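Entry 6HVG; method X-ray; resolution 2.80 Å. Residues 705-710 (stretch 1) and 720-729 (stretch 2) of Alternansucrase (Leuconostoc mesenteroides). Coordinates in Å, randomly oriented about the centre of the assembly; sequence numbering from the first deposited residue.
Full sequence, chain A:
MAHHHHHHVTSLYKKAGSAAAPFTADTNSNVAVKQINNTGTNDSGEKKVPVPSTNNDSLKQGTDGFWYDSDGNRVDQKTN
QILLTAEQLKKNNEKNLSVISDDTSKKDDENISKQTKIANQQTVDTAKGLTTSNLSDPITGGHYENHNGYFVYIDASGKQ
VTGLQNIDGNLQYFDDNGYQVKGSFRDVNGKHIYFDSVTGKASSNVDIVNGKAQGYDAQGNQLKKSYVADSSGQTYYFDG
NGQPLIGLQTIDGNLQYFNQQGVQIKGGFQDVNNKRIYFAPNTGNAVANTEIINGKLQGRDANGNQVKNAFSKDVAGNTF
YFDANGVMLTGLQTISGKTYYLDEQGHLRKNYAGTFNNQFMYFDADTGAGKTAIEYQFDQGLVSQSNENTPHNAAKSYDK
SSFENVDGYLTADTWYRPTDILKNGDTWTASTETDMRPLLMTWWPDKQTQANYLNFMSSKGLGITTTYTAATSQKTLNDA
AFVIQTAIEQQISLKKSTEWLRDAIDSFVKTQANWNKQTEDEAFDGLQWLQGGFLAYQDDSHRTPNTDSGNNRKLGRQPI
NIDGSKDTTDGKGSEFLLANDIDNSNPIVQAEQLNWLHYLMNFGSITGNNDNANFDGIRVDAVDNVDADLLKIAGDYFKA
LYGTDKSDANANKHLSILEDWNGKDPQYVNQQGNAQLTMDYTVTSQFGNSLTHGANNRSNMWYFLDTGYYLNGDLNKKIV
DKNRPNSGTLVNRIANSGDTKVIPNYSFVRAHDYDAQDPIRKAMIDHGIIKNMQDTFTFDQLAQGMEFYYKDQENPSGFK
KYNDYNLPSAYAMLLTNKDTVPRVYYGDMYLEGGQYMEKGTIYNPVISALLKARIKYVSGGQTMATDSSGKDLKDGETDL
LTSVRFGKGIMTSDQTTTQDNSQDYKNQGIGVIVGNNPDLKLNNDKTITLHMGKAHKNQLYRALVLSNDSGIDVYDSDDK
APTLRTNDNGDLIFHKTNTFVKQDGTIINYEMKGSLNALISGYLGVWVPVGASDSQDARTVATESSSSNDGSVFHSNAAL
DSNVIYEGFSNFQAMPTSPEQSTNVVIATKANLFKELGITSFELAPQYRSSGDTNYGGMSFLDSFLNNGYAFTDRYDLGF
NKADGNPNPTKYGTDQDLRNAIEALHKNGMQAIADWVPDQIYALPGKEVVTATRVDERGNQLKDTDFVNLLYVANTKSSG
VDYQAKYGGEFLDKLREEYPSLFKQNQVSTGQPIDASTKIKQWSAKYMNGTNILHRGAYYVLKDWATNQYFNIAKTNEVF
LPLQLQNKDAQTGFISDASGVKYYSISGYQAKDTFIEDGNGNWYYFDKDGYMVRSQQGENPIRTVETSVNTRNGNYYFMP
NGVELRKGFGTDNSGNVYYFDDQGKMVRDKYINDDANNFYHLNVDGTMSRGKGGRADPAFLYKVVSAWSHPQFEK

Stretch 1 705-710: LDTGYY
Stretch 2 (720-729) VDKNRPNSGT

Residues 705-710 form a compact turn, with a 3-10 segment at 707-709, while residues 720-729 form an irregular chain with no regular helix or strand. The turn is entered through Asp 706, whose left-handed backbone (phi/psi 56/62) precedes the right-handed values of Thr 707 (-63/-27), Gly 708 (-51/-21) and Tyr 709 (-51/-45). Two hydrogen bonds hold it, Tyr 709 N to Asp 706 O at 3.0 Å and Tyr 710 N to Thr 707 O at 2.9 Å. Tyr 710 then extends (-92/148). The register is fixed at two places: Tyr 710 CA lies 4.4 Å from Val 720 CA, and Asp 706 CA lies 6.0 Å from Gly 728 CA, so the chains run in opposite senses.

Backbone pairing is confined to a single bridge between Tyr 710 and Val 720, both extended (Val 720, -69/141). In this pairing Asp 721 N donates to Tyr 709 O at 3.0 Å and 158°, using the carbonyl of a residue of the 3-10 segment.

Charge dominates the other end. Asp 706 (chi1 t, chi2 34°) points its CB toward stretch 2, and Arg 724 (m, t, p, chi4 -157°) reaches back. Arg 724 NH2 donates to Asp 706 OD1 at 3.2 Å in a salt bridge, and Arg 724 NH1 adds a weak bond to Asp 706 OD2 at 3.4 Å; a planar guanidinium can thus serve both carboxylate oxygens. Over one face of this group lie Tyr 709 CA and Gly 708 O. Although Gly 708 O is 3.3 Å from Arg 724 NE, the angle is too poor for a hydrogen bond.

Asp 706 OD2 also accepts from Thr 729 N at 3.1 Å and from a water at 2.6 Å; that water donates weakly to Thr 729 O at 3.4 Å, linking carboxylate and backbone. Glycine suits position 728: the phi of Gly 728, 87°, is readily adopted without a side chain, Gly 728 CA sits 3.4 Å from Asp 706 OD2, and an ideal CB on Gly 728 would clash with Asp 706 OD2 at 2.3 Å. Within stretch 2, Asp 721 (chi1 t) uses OD1 to accept from Asn 723 N at 3.2 Å.

The apolar contact centres on Val 720 (chi1 t). Its CG1 lies over the face of the Tyr 709 ring (chi1 t, chi2 77°), 4.1 Å from the centroid in a CH-pi contact and 3.7 Å from Tyr 709 CZ. Val 720 CG2 meets Tyr 710 CE1 at 4.1 Å (Tyr 710 chi1 m, chi2 -64°), so the branched valine touches both aromatic rings.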

ATOM      1  N   LEU A 705      -9.461  10.837 -28.593  1.00 56.41           N
ATOM      2  CA  LEU A 705      -9.208  11.961 -29.485  1.00 58.03           C
ATOM      3  C   LEU A 705      -8.748  13.223 -28.752  1.00 58.90           C
ATOM      4  O   LEU A 705      -7.894  13.944 -29.278  1.00 60.50           O
ATOM      5  CB  LEU A 705     -10.460  12.277 -30.320  1.00 59.98           C
ATOM      6  CG  LEU A 705     -11.026  11.156 -31.202  1.00 63.85           C
ATOM      7  CD1 LEU A 705     -12.228  11.627 -32.001  1.00 66.88           C
ATOM      8  CD2 LEU A 705      -9.977  10.619 -32.159  1.00 66.29           C
ATOM      9  N   ASP A 706      -9.324  13.497 -27.572  1.00 57.95           N
ATOM     10  CA  ASP A 706      -9.064  14.712 -26.801  1.00 55.66           C
ATOM     11  C   ASP A 706      -9.358  15.913 -27.702  1.00 58.22           C
ATOM     12  O   ASP A 706      -8.465  16.688 -28.034  1.00 59.93           O
ATOM     13  CB  ASP A 706      -7.625  14.697 -26.264  1.00 56.69           C
ATOM     14  CG  ASP A 706      -7.277  15.925 -25.420  1.00 60.28           C
ATOM     15  OD1 ASP A 706      -8.162  16.451 -24.719  1.00 66.70           O
ATOM     16  OD2 ASP A 706      -6.100  16.364 -25.440  1.00 56.73           O
ATOM     17  N   THR A 707     -10.614  16.034 -28.135  1.00 59.56           N
ATOM     18  CA  THR A 707     -11.000  17.095 -29.074  1.00 62.79           C
ATOM     19  C   THR A 707     -10.823  18.486 -28.500  1.00 61.79           C
ATOM     20  O   THR A 707     -10.595  19.448 -29.232  1.00 60.39           O
ATOM     21  CB  THR A 707     -12.443  16.917 -29.574  1.00 67.48           C
ATOM     22  OG1 THR A 707     -13.329  16.809 -28.456  1.00 71.76           O
ATOM     23  CG2 THR A 707     -12.565  15.643 -30.399  1.00 72.94           C
ATOM     24  N   GLY A 708     -10.898  18.585 -27.177  1.00 64.42           N
ATOM     25  CA  GLY A 708     -10.593  19.822 -26.477  1.00 65.03           C
ATOM     26  C   GLY A 708      -9.261  20.427 -26.871  1.00 63.91           C
ATOM     27  O   GLY A 708      -9.029  21.604 -26.648  1.00 66.88           O
ATOM     28  N   TYR A 709      -8.376  19.609 -27.419  1.00 62.14           N
ATOM     29  CA  TYR A 709      -7.107  20.076 -27.926  1.00 61.48           C
ATOM     30  C   TYR A 709      -7.341  21.255 -28.854  1.00 64.76           C
ATOM     31  O   TYR A 709      -6.661  22.266 -28.748  1.00 67.34           O
ATOM     32  CB  TYR A 709      -6.393  18.943 -28.664  1.00 60.00           C
ATOM     33  CG  TYR A 709      -5.092  19.354 -29.327  1.00 59.33           C
ATOM     34  CD1 TYR A 709      -3.947  19.534 -28.575  1.00 58.88           C
ATOM     35  CD2 TYR A 709      -5.008  19.567 -30.703  1.00 57.50           C
ATOM     36  CE1 TYR A 709      -2.754  19.911 -29.169  1.00 59.03           C
ATOM     37  CE2 TYR A 709      -3.826  19.962 -31.298  1.00 56.12           C
ATOM     38  CZ  TYR A 709      -2.702  20.132 -30.529  1.00 57.03           C
ATOM     39  OH  TYR A 709      -1.522  20.533 -31.109  1.00 58.45           O
ATOM     40  N   TYR A 710      -8.332  21.124 -29.732  1.00 69.10           N
ATOM     41  CA  TYR A 710      -8.715  22.188 -30.680  1.00 70.89           C
ATOM     42  C   TYR A 710      -9.805  23.064 -30.053  1.00 70.42           C
ATOM     43  O   TYR A 710     -10.630  22.560 -29.280  1.00 67.36           O
ATOM     44  CB  TYR A 710      -9.240  21.587 -31.997  1.00 68.18           C
ATOM     45  CG  TYR A 710      -8.170  20.961 -32.861  1.00 66.89           C
ATOM     46  CD1 TYR A 710      -7.144  21.733 -33.416  1.00 66.92           C
ATOM     47  CD2 TYR A 710      -8.179  19.591 -33.124  1.00 66.43           C
ATOM     48  CE1 TYR A 710      -6.143  21.155 -34.204  1.00 63.68           C
ATOM     49  CE2 TYR A 710      -7.200  18.997 -33.911  1.00 64.04           C
ATOM     50  CZ  TYR A 710      -6.173  19.776 -34.455  1.00 62.63           C
ATOM     51  OH  TYR A 710      -5.207  19.166 -35.249  1.00 54.79           O
ATOM     52  N   VAL A 720      -5.830  25.283 -32.714  1.00 76.36           N
ATOM     53  CA  VAL A 720      -5.270  24.752 -31.475  1.00 72.25           C
ATOM     54  C   VAL A 720      -5.582  25.702 -30.326  1.00 69.18           C
ATOM     55  O   VAL A 720      -5.519  26.900 -30.487  1.00 65.33           O
ATOM     56  CB  VAL A 720      -3.723  24.556 -31.581  1.00 71.93           C
ATOM     57  CG1 VAL A 720      -3.162  23.797 -30.380  1.00 71.55           C
ATOM     58  CG2 VAL A 720      -3.356  23.822 -32.862  1.00 72.01           C
ATOM     59  N   ASP A 721      -5.891  25.145 -29.161  1.00 74.85           N
ATOM     60  CA  ASP A 721      -6.208  25.916 -27.969  1.00 76.93           C
ATOM     61  C   ASP A 721      -4.940  26.211 -27.164  1.00 77.18           C
ATOM     62  O   ASP A 721      -4.415  25.363 -26.445  1.00 76.45           O
ATOM     63  CB  ASP A 721      -7.227  25.152 -27.113  1.00 79.13           C
ATOM     64  CG  ASP A 721      -7.881  26.009 -26.030  1.00 80.25           C
ATOM     65  OD1 ASP A 721      -7.417  27.132 -25.737  1.00 81.11           O
ATOM     66  OD2 ASP A 721      -8.874  25.525 -25.453  1.00 75.14           O
ATOM     67  N   LYS A 722      -4.473  27.446 -27.289  1.00 79.73           N
ATOM     68  CA  LYS A 722      -3.236  27.886 -26.676  1.00 83.19           C
ATOM     69  C   LYS A 722      -3.338  27.906 -25.139  1.00 80.16           C
ATOM     70  O   LYS A 722      -2.315  27.794 -24.475  1.00 80.97           O
ATOM     71  CB  LYS A 722      -2.884  29.290 -27.209  1.00 92.78           C
ATOM     72  CG  LYS A 722      -1.413  29.567 -27.441  1.00 99.98           C
ATOM     73  CD  LYS A 722      -1.232  30.965 -28.052  1.00109.87           C
ATOM     74  CE  LYS A 722       0.205  31.500 -27.970  1.00114.09           C
ATOM     75  NZ  LYS A 722       0.289  32.996 -28.012  1.00110.24           N
ATOM     76  N   ASN A 723      -4.542  28.034 -24.573  1.00 76.39           N
ATOM     77  CA  ASN A 723      -4.668  28.214 -23.119  1.00 83.68           C
ATOM     78  C   ASN A 723      -5.713  27.334 -22.422  1.00 86.50           C
ATOM     79  O   ASN A 723      -6.788  27.793 -22.035  1.00 81.97           O
ATOM     80  CB  ASN A 723      -4.888  29.696 -22.776  1.00 88.56           C
ATOM     81  CG  ASN A 723      -5.920  30.362 -23.671  1.00 93.44           C
ATOM     82  OD1 ASN A 723      -5.643  31.391 -24.291  1.00 98.26           O
ATOM     83  ND2 ASN A 723      -7.112  29.773 -23.756  1.00 92.60           N
ATOM     84  N   ARG A 724      -5.359  26.071 -22.222  1.00 96.97           N
ATOM     85  CA  ARG A 724      -6.211  25.119 -21.511  1.00107.38           C
ATOM     86  C   ARG A 724      -5.595  24.875 -20.141  1.00117.11           C
ATOM     87  O   ARG A 724      -4.399  25.117 -19.971  1.00122.39           O
ATOM     88  CB  ARG A 724      -6.276  23.768 -22.246  1.00104.66           C
ATOM     89  CG  ARG A 724      -6.682  23.816 -23.707  1.00 97.71           C
ATOM     90  CD  ARG A 724      -6.469  22.450 -24.345  1.00 96.13           C
ATOM     91  NE  ARG A 724      -7.369  21.422 -23.810  1.00 87.27           N
ATOM     92  CZ  ARG A 724      -7.142  20.111 -23.834  1.00 80.06           C
ATOM     93  NH1 ARG A 724      -6.027  19.604 -24.336  1.00 76.47           N
ATOM     94  NH2 ARG A 724      -8.047  19.288 -23.324  1.00 81.10           N
ATOM     95  N   PRO A 725      -6.396  24.382 -19.172  1.00125.97           N
ATOM     96  CA  PRO A 725      -5.899  24.025 -17.821  1.00127.13           C
ATOM     97  C   PRO A 725      -4.963  22.768 -17.699  1.00132.25           C
ATOM     98  O   PRO A 725      -5.235  21.879 -16.885  1.00129.99           O
ATOM     99  CB  PRO A 725      -7.202  23.870 -16.995  1.00122.61           C
ATOM    100  CG  PRO A 725      -8.341  23.862 -17.976  1.00119.79           C
ATOM    101  CD  PRO A 725      -7.861  24.582 -19.197  1.00119.97           C
ATOM    102  N   ASN A 726      -3.869  22.724 -18.474  1.00134.08           N
ATOM    103  CA  ASN A 726      -2.851  21.654 -18.370  1.00123.70           C
ATOM    104  C   ASN A 726      -3.472  20.234 -18.412  1.00117.20           C
ATOM    105  O   ASN A 726      -3.204  19.399 -17.543  1.00120.95           O
ATOM    106  CB  ASN A 726      -2.036  21.825 -17.067  1.00114.12           C
ATOM    107  N   SER A 727      -4.337  19.987 -19.393  1.00100.55           N
ATOM    108  CA  SER A 727      -5.105  18.747 -19.466  1.00 88.02           C
ATOM    109  C   SER A 727      -4.969  18.015 -20.817  1.00 79.33           C
ATOM    110  O   SER A 727      -4.302  18.461 -21.767  1.00 68.59           O
ATOM    111  CB  SER A 727      -6.578  19.066 -19.160  1.00 86.47           C
ATOM    112  OG  SER A 727      -6.951  20.327 -19.692  1.00 82.69           O
ATOM    113  N   GLY A 728      -5.578  16.841 -20.854  1.00 71.66           N
ATOM    114  CA  GLY A 728      -5.691  16.076 -22.089  1.00 73.61           C
ATOM    115  C   GLY A 728      -4.488  15.186 -22.330  1.00 68.26           C
ATOM    116  O   GLY A 728      -3.568  15.093 -21.511  1.00 69.04           O
ATOM    117  N   THR A 729      -4.480  14.576 -23.505  1.00 58.61           N
ATOM    118  CA  THR A 729      -3.536  13.524 -23.808  1.00 53.99           C
ATOM    119  C   THR A 729      -2.278  14.254 -24.256  1.00 51.31           C
ATOM    120  O   THR A 729      -2.351  15.374 -24.783  1.00 49.11           O
ATOM    121  CB  THR A 729      -4.076  12.559 -24.887  1.00 55.34           C
ATOM    122  OG1 THR A 729      -3.378  11.323 -24.798  1.00 53.16           O
ATOM    123  CG2 THR A 729      -3.902  13.133 -26.317  1.00 57.85           C
TER
HETATM  124  O   HOH W   1      -4.278  16.601 -27.306  1.00 46.21           O